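Local coordinates for hydroxymethyldihydropterin pyrophosphokinase-dihydropteroate synthase, putative (Plasmodium vivax, PDB 5Z79), which probably catalyses two successive steps of folate synthesis, pyrophosphorylation of 6-hydroxymethyl-7,8-dihydropterin and condensation of the resulting diphosphate with 4-aminobenzoate to dihydropteroate, at residues A[119-124]-A[218-223]; A[359-364]-A[403-408]; A[10-15]-A[166-171]. All coordinates share one frame; numbering follows the deposited sequence.

Contact 1: A[119-124]-A[218-223]; sequences SIIREV and IFEKSI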
# COMPACT_ATOMS: atom_id res chain seq x y z
N SER A 119 20.72 -53.65 -0.37
CA SER A 119 21.69 -53.00 -1.23
C SER A 119 22.55 -54.02 -1.93
O SER A 119 23.29 -54.73 -1.27
CB SER A 119 22.59 -52.03 -0.45
OG SER A 119 23.49 -51.37 -1.33
N ILE A 120 22.47 -54.08 -3.25
CA ILE A 120 23.47 -54.83 -3.99
C ILE A 120 24.84 -54.33 -3.59
O ILE A 120 25.65 -55.11 -3.10
CB ILE A 120 23.34 -54.72 -5.52
CG1 ILE A 120 22.23 -55.66 -6.04
CG2 ILE A 120 24.65 -55.09 -6.20
CD1 ILE A 120 20.90 -54.98 -6.30
N ILE A 121 25.09 -53.03 -3.78
CA ILE A 121 26.39 -52.45 -3.42
C ILE A 121 26.65 -52.45 -1.90
O ILE A 121 25.74 -52.27 -1.10
CB ILE A 121 26.55 -51.03 -4.02
CG1 ILE A 121 26.73 -51.13 -5.51
CG2 ILE A 121 27.78 -50.30 -3.47
CD1 ILE A 121 26.55 -49.80 -6.18
N ARG A 122 27.92 -52.62 -1.53
CA ARG A 122 28.37 -52.64 -0.14
C ARG A 122 27.98 -51.37 0.66
O ARG A 122 28.39 -50.26 0.33
CB ARG A 122 29.90 -52.88 -0.11
CG ARG A 122 30.56 -52.79 1.26
CD ARG A 122 32.09 -52.82 1.17
NE ARG A 122 32.75 -51.50 1.33
CZ ARG A 122 33.40 -51.06 2.43
NH1 ARG A 122 33.50 -51.82 3.53
NH2 ARG A 122 33.96 -49.85 2.43
N GLU A 123 27.20 -51.56 1.73
CA GLU A 123 26.89 -50.51 2.70
C GLU A 123 28.03 -50.31 3.72
O GLU A 123 28.93 -51.10 3.81
CB GLU A 123 25.56 -50.81 3.41
CG GLU A 123 24.33 -50.45 2.60
CD GLU A 123 23.07 -50.30 3.45
OE1 GLU A 123 22.67 -49.15 3.81
OE2 GLU A 123 22.47 -51.36 3.79
N VAL A 124 27.95 -49.25 4.50
CA VAL A 124 29.01 -48.81 5.38
C VAL A 124 28.36 -48.27 6.67
O VAL A 124 27.20 -47.82 6.64
CB VAL A 124 29.85 -47.72 4.67
CG1 VAL A 124 30.70 -46.90 5.62
CG2 VAL A 124 30.73 -48.34 3.59
N ILE A 218 26.31 -45.53 1.88
CA ILE A 218 27.34 -46.13 1.03
C ILE A 218 28.56 -45.19 0.87
O ILE A 218 28.41 -44.00 0.66
CB ILE A 218 26.74 -46.42 -0.39
CG1 ILE A 218 25.68 -47.54 -0.31
CG2 ILE A 218 27.84 -46.72 -1.41
CD1 ILE A 218 24.77 -47.63 -1.50
N PHE A 219 29.77 -45.75 0.95
CA PHE A 219 30.97 -45.04 0.52
C PHE A 219 32.01 -45.95 -0.15
O PHE A 219 32.72 -46.70 0.51
CB PHE A 219 31.59 -44.29 1.69
CG PHE A 219 32.46 -43.15 1.27
CD1 PHE A 219 33.68 -43.36 0.66
CD2 PHE A 219 32.06 -41.86 1.50
CE1 PHE A 219 34.49 -42.31 0.28
CE2 PHE A 219 32.86 -40.80 1.12
CZ PHE A 219 34.08 -41.03 0.51
N GLU A 220 32.08 -45.85 -1.47
CA GLU A 220 33.05 -46.59 -2.26
C GLU A 220 34.06 -45.58 -2.75
O GLU A 220 33.73 -44.71 -3.52
CB GLU A 220 32.37 -47.36 -3.41
CG GLU A 220 31.51 -48.54 -2.94
CD GLU A 220 32.24 -49.54 -2.05
OE1 GLU A 220 33.26 -50.09 -2.49
OE2 GLU A 220 31.80 -49.78 -0.90
N LYS A 221 35.29 -45.72 -2.28
CA LYS A 221 36.27 -44.63 -2.27
C LYS A 221 36.95 -44.45 -3.60
O LYS A 221 37.33 -43.32 -3.93
CB LYS A 221 37.37 -44.85 -1.22
CG LYS A 221 36.99 -44.56 0.23
CD LYS A 221 37.89 -45.32 1.20
CE LYS A 221 37.50 -46.80 1.21
NZ LYS A 221 38.58 -47.73 1.68
N SER A 222 37.16 -45.53 -4.33
CA SER A 222 37.90 -45.46 -5.57
C SER A 222 37.35 -46.44 -6.58
O SER A 222 37.80 -47.56 -6.65
CB SER A 222 39.37 -45.72 -5.33
OG SER A 222 40.11 -45.47 -6.52
N ILE A 223 36.38 -45.99 -7.36
CA ILE A 223 35.70 -46.78 -8.39
C ILE A 223 36.42 -46.63 -9.72
O ILE A 223 36.74 -45.50 -10.09
CB ILE A 223 34.27 -46.27 -8.56
CG1 ILE A 223 33.51 -46.52 -7.28
CG2 ILE A 223 33.56 -46.94 -9.71
CD1 ILE A 223 32.04 -46.20 -7.41
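At one edge of the R122 guanidinium sits the carboxylate of E220, while V124 CG2, from R122's own segment, lies over one face, nearer the rim than the centre. The carboxylate is turned almost perpendicular to the guanidinium, with 87° between the planes. One oxygen carries the salt bridge: R122 NE gives its N-H to E220 OE2, which receives it on its syn lone pair, on the side of OE1, at 3.0 Å, and the bond is moderately bent (156°). A bend at chi2 (-54°) brings E220 CD toward R122. V124 also touches the backbone of strand 218-220, its CG2 standing 3.8 Å from F219 N, so one methyl touches both the guanidinium face and the strand backbone. Beside the ion pair, toward I121, the contact is apolar. I121 and I218 cross at about a right angle with CG2 against CG2 (4.1 Å), and I121 CG2 also meets E220 CG at 4.2 Å. E123 points its CB the other way and bonds the backbone N of T217 through OE1. I121 and I218 both continue onto L262, and strand 218-220 pairs with 262-264 in a two-stranded antiparallel sheet of the pyrophosphokinase part. L262 and C263 line the pocket of the bound ATP analogue, with the F219 side chain about 7 Å from it: the loop leading into helix 126-146 thus packs on the small sheet beside the nucleotide site.

Contact 2: A[359-364]-A[403-408]; sequences KAVERM and KLFKEE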
# COMPACT_ATOMS: atom_id res chain seq x y z
N LYS A 359 -10.60 -8.86 -35.44
CA LYS A 359 -10.72 -7.96 -34.34
C LYS A 359 -10.08 -8.59 -33.12
O LYS A 359 -9.24 -7.98 -32.45
CB LYS A 359 -12.18 -7.68 -34.09
CG LYS A 359 -12.86 -7.13 -35.32
CD LYS A 359 -14.24 -6.54 -35.07
CE LYS A 359 -14.77 -6.05 -36.41
NZ LYS A 359 -16.13 -5.42 -36.36
N ALA A 360 -10.42 -9.82 -32.83
CA ALA A 360 -9.88 -10.44 -31.64
C ALA A 360 -8.36 -10.54 -31.68
O ALA A 360 -7.70 -10.42 -30.65
CB ALA A 360 -10.50 -11.80 -31.42
N VAL A 361 -7.79 -10.74 -32.86
CA VAL A 361 -6.34 -10.76 -32.99
C VAL A 361 -5.71 -9.38 -32.91
O VAL A 361 -4.62 -9.26 -32.37
CB VAL A 361 -5.87 -11.43 -34.28
CG1 VAL A 361 -4.37 -11.23 -34.47
CG2 VAL A 361 -6.15 -12.91 -34.21
N GLU A 362 -6.35 -8.36 -33.47
CA GLU A 362 -5.92 -6.96 -33.24
C GLU A 362 -5.88 -6.66 -31.74
O GLU A 362 -4.90 -6.13 -31.24
CB GLU A 362 -6.81 -5.96 -33.97
CG GLU A 362 -6.71 -6.03 -35.49
CD GLU A 362 -7.80 -5.22 -36.21
OE1 GLU A 362 -8.65 -4.55 -35.55
OE2 GLU A 362 -7.80 -5.21 -37.47
N ARG A 363 -6.93 -7.07 -31.03
CA ARG A 363 -7.07 -6.84 -29.60
C ARG A 363 -5.94 -7.43 -28.77
O ARG A 363 -5.57 -6.89 -27.73
CB ARG A 363 -8.39 -7.43 -29.14
CG ARG A 363 -8.61 -7.37 -27.65
CD ARG A 363 -8.44 -5.97 -27.12
NE ARG A 363 -8.55 -5.86 -25.66
CZ ARG A 363 -8.22 -4.76 -24.99
NH1 ARG A 363 -7.78 -3.68 -25.63
NH2 ARG A 363 -8.35 -4.72 -23.67
N MET A 364 -5.43 -8.57 -29.22
CA MET A 364 -4.27 -9.23 -28.64
C MET A 364 -2.98 -8.48 -28.93
O MET A 364 -2.01 -8.64 -28.23
CB MET A 364 -4.14 -10.63 -29.24
CG MET A 364 -5.20 -11.63 -28.77
SD MET A 364 -5.09 -13.27 -29.55
CE MET A 364 -3.58 -13.94 -28.85
N LYS A 403 -4.84 -19.58 -34.02
CA LYS A 403 -4.08 -19.91 -35.23
C LYS A 403 -3.79 -18.71 -36.07
O LYS A 403 -2.72 -18.60 -36.61
CB LYS A 403 -4.87 -20.88 -36.09
CG LYS A 403 -4.78 -22.32 -35.63
CD LYS A 403 -5.52 -23.24 -36.55
CE LYS A 403 -5.00 -24.65 -36.38
NZ LYS A 403 -5.79 -25.63 -37.17
N LEU A 404 -4.76 -17.81 -36.20
CA LEU A 404 -4.49 -16.52 -36.84
C LEU A 404 -3.35 -15.78 -36.14
O LEU A 404 -2.43 -15.31 -36.78
CB LEU A 404 -5.74 -15.65 -36.87
CG LEU A 404 -5.64 -14.30 -37.56
CD1 LEU A 404 -5.05 -14.39 -38.95
CD2 LEU A 404 -7.03 -13.72 -37.61
N PHE A 405 -3.42 -15.70 -34.82
CA PHE A 405 -2.42 -14.96 -34.08
C PHE A 405 -1.04 -15.50 -34.30
O PHE A 405 -0.08 -14.74 -34.35
CB PHE A 405 -2.68 -15.03 -32.59
CG PHE A 405 -1.62 -14.35 -31.78
CD1 PHE A 405 -1.58 -12.97 -31.69
CD2 PHE A 405 -0.66 -15.09 -31.12
CE1 PHE A 405 -0.60 -12.33 -30.95
CE2 PHE A 405 0.32 -14.47 -30.38
CZ PHE A 405 0.35 -13.09 -30.29
N LYS A 406 -0.93 -16.82 -34.39
CA LYS A 406 0.36 -17.44 -34.63
C LYS A 406 0.86 -17.12 -36.04
O LYS A 406 2.04 -16.82 -36.26
CB LYS A 406 0.24 -18.93 -34.44
CG LYS A 406 1.46 -19.72 -34.85
CD LYS A 406 1.16 -21.19 -34.70
CE LYS A 406 2.42 -22.01 -34.59
NZ LYS A 406 2.29 -23.20 -35.47
N GLU A 407 -0.07 -17.23 -36.98
CA GLU A 407 0.17 -16.87 -38.35
C GLU A 407 0.66 -15.42 -38.33
O GLU A 407 1.72 -15.12 -38.84
CB GLU A 407 -1.11 -17.10 -39.16
CG GLU A 407 -1.25 -16.41 -40.53
CD GLU A 407 -0.35 -16.99 -41.62
OE1 GLU A 407 0.38 -17.96 -41.31
OE2 GLU A 407 -0.38 -16.46 -42.77
N GLU A 408 -0.07 -14.52 -37.69
CA GLU A 408 0.37 -13.13 -37.69
C GLU A 408 1.74 -12.88 -37.02
O GLU A 408 2.60 -12.23 -37.60
CB GLU A 408 -0.71 -12.24 -37.06
CG GLU A 408 -1.89 -11.94 -37.98
CD GLU A 408 -1.56 -10.94 -39.08
OE1 GLU A 408 -0.47 -10.33 -39.02
OE2 GLU A 408 -2.38 -10.74 -40.00
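M364 lays its terminal methyl on one face of the F405 ring: CE is 3.5 Å from CG and 3.7 Å from the ring centroid, 17° off the normal, a CH-pi contact displaced toward the CG-CD1 side. The bend at chi3 (70°) carries CE there, while SD stays oblique to the ring at 4.7 Å from its centroid, completing a Met-aromatic contact. V361 works with both branches. Its CG2 meets the side chain of L404, closest at CD2 (3.6 Å), and its CG1 approaches the same F405 ring at the edge, 4.3 Å from CD1. The ring therefore has a methyl over a face and another beside its rim. At the margin of the interface the aliphatic CG of E408 comes within 4.4 Å of V361 CG1. These residues lie on helices 357-369 and 394-418, which pack outside the TIM-barrel-like sheet of the dihydropteroate synthase part; the short segments are 9.7 Å apart at closest approach and cross at -56°, with V361 and F405 at the nearest backbone point. Toward the barrel, M364 rests on L341, I375, I377 and I451 from three strands, and F405 shares I451 with it. F405 also meets the ring of F365. The side chain of M364 is about 14 Å from the bound pterin diphosphate.

Contact 3: A[10-15]-A[166-171]; sequences TPRNIA and VVRTFV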
# COMPACT_ATOMS: atom_id res chain seq x y z
N THR A 10 9.61 -57.76 -6.89
CA THR A 10 10.47 -56.56 -7.24
C THR A 10 9.75 -55.20 -7.16
O THR A 10 9.22 -54.71 -8.17
CB THR A 10 11.11 -56.72 -8.65
N PRO A 11 9.76 -54.59 -5.95
CA PRO A 11 9.34 -53.17 -5.86
C PRO A 11 10.42 -52.21 -6.37
O PRO A 11 11.62 -52.54 -6.37
CB PRO A 11 9.09 -52.96 -4.35
CG PRO A 11 9.86 -54.04 -3.65
CD PRO A 11 10.16 -55.14 -4.64
N ARG A 12 9.98 -51.02 -6.72
CA ARG A 12 10.85 -50.04 -7.25
C ARG A 12 11.61 -49.27 -6.26
O ARG A 12 11.20 -49.11 -5.16
CB ARG A 12 10.03 -48.99 -7.93
CG ARG A 12 9.04 -49.48 -8.91
CD ARG A 12 9.76 -49.69 -10.19
NE ARG A 12 8.94 -49.38 -11.33
CZ ARG A 12 8.88 -50.13 -12.40
NH1 ARG A 12 9.59 -51.24 -12.45
NH2 ARG A 12 8.14 -49.77 -13.42
N ASN A 13 12.69 -48.70 -6.70
CA ASN A 13 13.49 -47.92 -5.76
C ASN A 13 13.15 -46.44 -5.88
O ASN A 13 12.65 -45.98 -6.91
CB ASN A 13 14.98 -48.17 -5.98
CG ASN A 13 15.37 -49.62 -5.77
OD1 ASN A 13 15.02 -50.22 -4.76
ND2 ASN A 13 16.12 -50.17 -6.71
N ILE A 14 13.42 -45.73 -4.79
CA ILE A 14 13.15 -44.30 -4.61
C ILE A 14 14.49 -43.61 -4.58
O ILE A 14 15.31 -43.95 -3.77
CB ILE A 14 12.50 -44.10 -3.24
CG1 ILE A 14 11.08 -44.72 -3.24
CG2 ILE A 14 12.54 -42.65 -2.80
CD1 ILE A 14 10.16 -44.26 -4.35
N ALA A 15 14.73 -42.67 -5.46
CA ALA A 15 15.97 -41.93 -5.42
C ALA A 15 15.61 -40.49 -5.40
O ALA A 15 14.53 -40.13 -5.81
CB ALA A 15 16.84 -42.23 -6.62
N VAL A 166 12.10 -36.15 -6.73
CA VAL A 166 11.94 -37.55 -6.28
C VAL A 166 11.53 -38.45 -7.44
O VAL A 166 10.51 -38.17 -8.07
CB VAL A 166 10.82 -37.72 -5.25
CG1 VAL A 166 10.50 -39.19 -5.05
CG2 VAL A 166 11.23 -37.14 -3.94
N VAL A 167 12.30 -39.53 -7.67
CA VAL A 167 12.04 -40.54 -8.71
C VAL A 167 11.76 -41.95 -8.16
O VAL A 167 12.59 -42.52 -7.46
CB VAL A 167 13.24 -40.72 -9.63
CG1 VAL A 167 12.83 -41.49 -10.87
CG2 VAL A 167 13.85 -39.38 -10.00
N ARG A 168 10.61 -42.52 -8.51
CA ARG A 168 10.34 -43.98 -8.35
C ARG A 168 11.04 -44.70 -9.49
O ARG A 168 10.67 -44.54 -10.64
CB ARG A 168 8.84 -44.24 -8.45
CG ARG A 168 8.40 -45.62 -7.98
CD ARG A 168 6.95 -45.91 -8.41
NE ARG A 168 6.84 -45.89 -9.87
CZ ARG A 168 5.72 -45.68 -10.56
NH1 ARG A 168 4.56 -45.48 -9.93
NH2 ARG A 168 5.76 -45.65 -11.89
N THR A 169 12.07 -45.47 -9.21
CA THR A 169 13.00 -45.82 -10.26
C THR A 169 13.10 -47.32 -10.44
O THR A 169 12.94 -48.08 -9.50
CB THR A 169 14.39 -45.25 -9.97
OG1 THR A 169 15.18 -45.22 -11.15
CG2 THR A 169 15.10 -46.06 -8.93
N PHE A 170 13.39 -47.72 -11.67
CA PHE A 170 13.57 -49.10 -12.03
C PHE A 170 15.05 -49.42 -12.21
O PHE A 170 15.40 -50.48 -12.73
CB PHE A 170 12.81 -49.41 -13.31
CG PHE A 170 13.06 -48.46 -14.40
CD1 PHE A 170 14.29 -48.39 -15.01
CD2 PHE A 170 12.05 -47.61 -14.84
CE1 PHE A 170 14.52 -47.48 -16.05
CE2 PHE A 170 12.26 -46.70 -15.88
CZ PHE A 170 13.50 -46.63 -16.49
N VAL A 171 15.92 -48.52 -11.76
CA VAL A 171 17.35 -48.81 -11.73
C VAL A 171 17.63 -49.54 -10.44
O VAL A 171 17.12 -49.17 -9.40
CB VAL A 171 18.22 -47.56 -11.77
CG1 VAL A 171 19.69 -47.97 -11.79
CG2 VAL A 171 17.88 -46.72 -12.98
O HOH W 1 9.41 -46.69 -11.38
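A bend at chi2 (-83°) sets R12 CD near T169 O, and another at chi3 turns NE toward R168; the chains cross, with R12 CB 3.7 Å from R168 CG. N13 sets CG anti to its carbonyl carbon (chi1 -61°), which lets the amide reach past T169 to V171: ND2 donates to V171 O (3.0 Å), which lies in the N13 amide plane, while ND2 is tilted from the carbonyl plane. In the antiparallel ladder, N13 and T169 are a hydrogen-bonded pair, N13 N to T169 O at 2.9 Å and T169 N back to N13 O. I14 and R168 are a non-hydrogen-bonded pair, and A15 and V167 close a second hydrogen-bonded ring, V167 N to A15 O at 3.0 Å. On the face of N13, A15, V167 and T169, T169 CG2 touches N13 CB (3.6 Å); on the other, I14 CD1 lies over R168 CA. The R12 guanidinium has F170 CB over one face, 3.8 Å from NH1, while the F170 ring stacks on Y94. These are neighbouring strands of the six-stranded antiparallel sheet of the pyrophosphokinase part. R12 and R168 keep their NE atoms 4.3 Å apart, and a water accepts from R168 NE, more weakly from R12 NE, and donates to R168 O. R12 NH2 forms a salt bridge with E96, a long, weak partner of R168 NH2; this carboxylate and the water probably temper the repulsion of the like charges.

The chain starts with contact 3, whose strand 13-21 finds its partner in strand 160-169 some 150 residues later. Before that loop closes, residues 119-124 open contact 1, which is completed at 218-223; the two loops cross, their segments alternating along the chain. Both tie the pyrophosphokinase part together, contact 3 within the central sheet and contact 1 at the small sheet flanking the nucleotide site, with centres about 18 Å apart and no touch. Contact 2 follows in series in the synthase part, closing a short loop between helices 357-369 and 394-418. Its centre lies about 46 Å from that of contact 3 and 60 Å from that of contact 1, on the opposite side of the chain's centre.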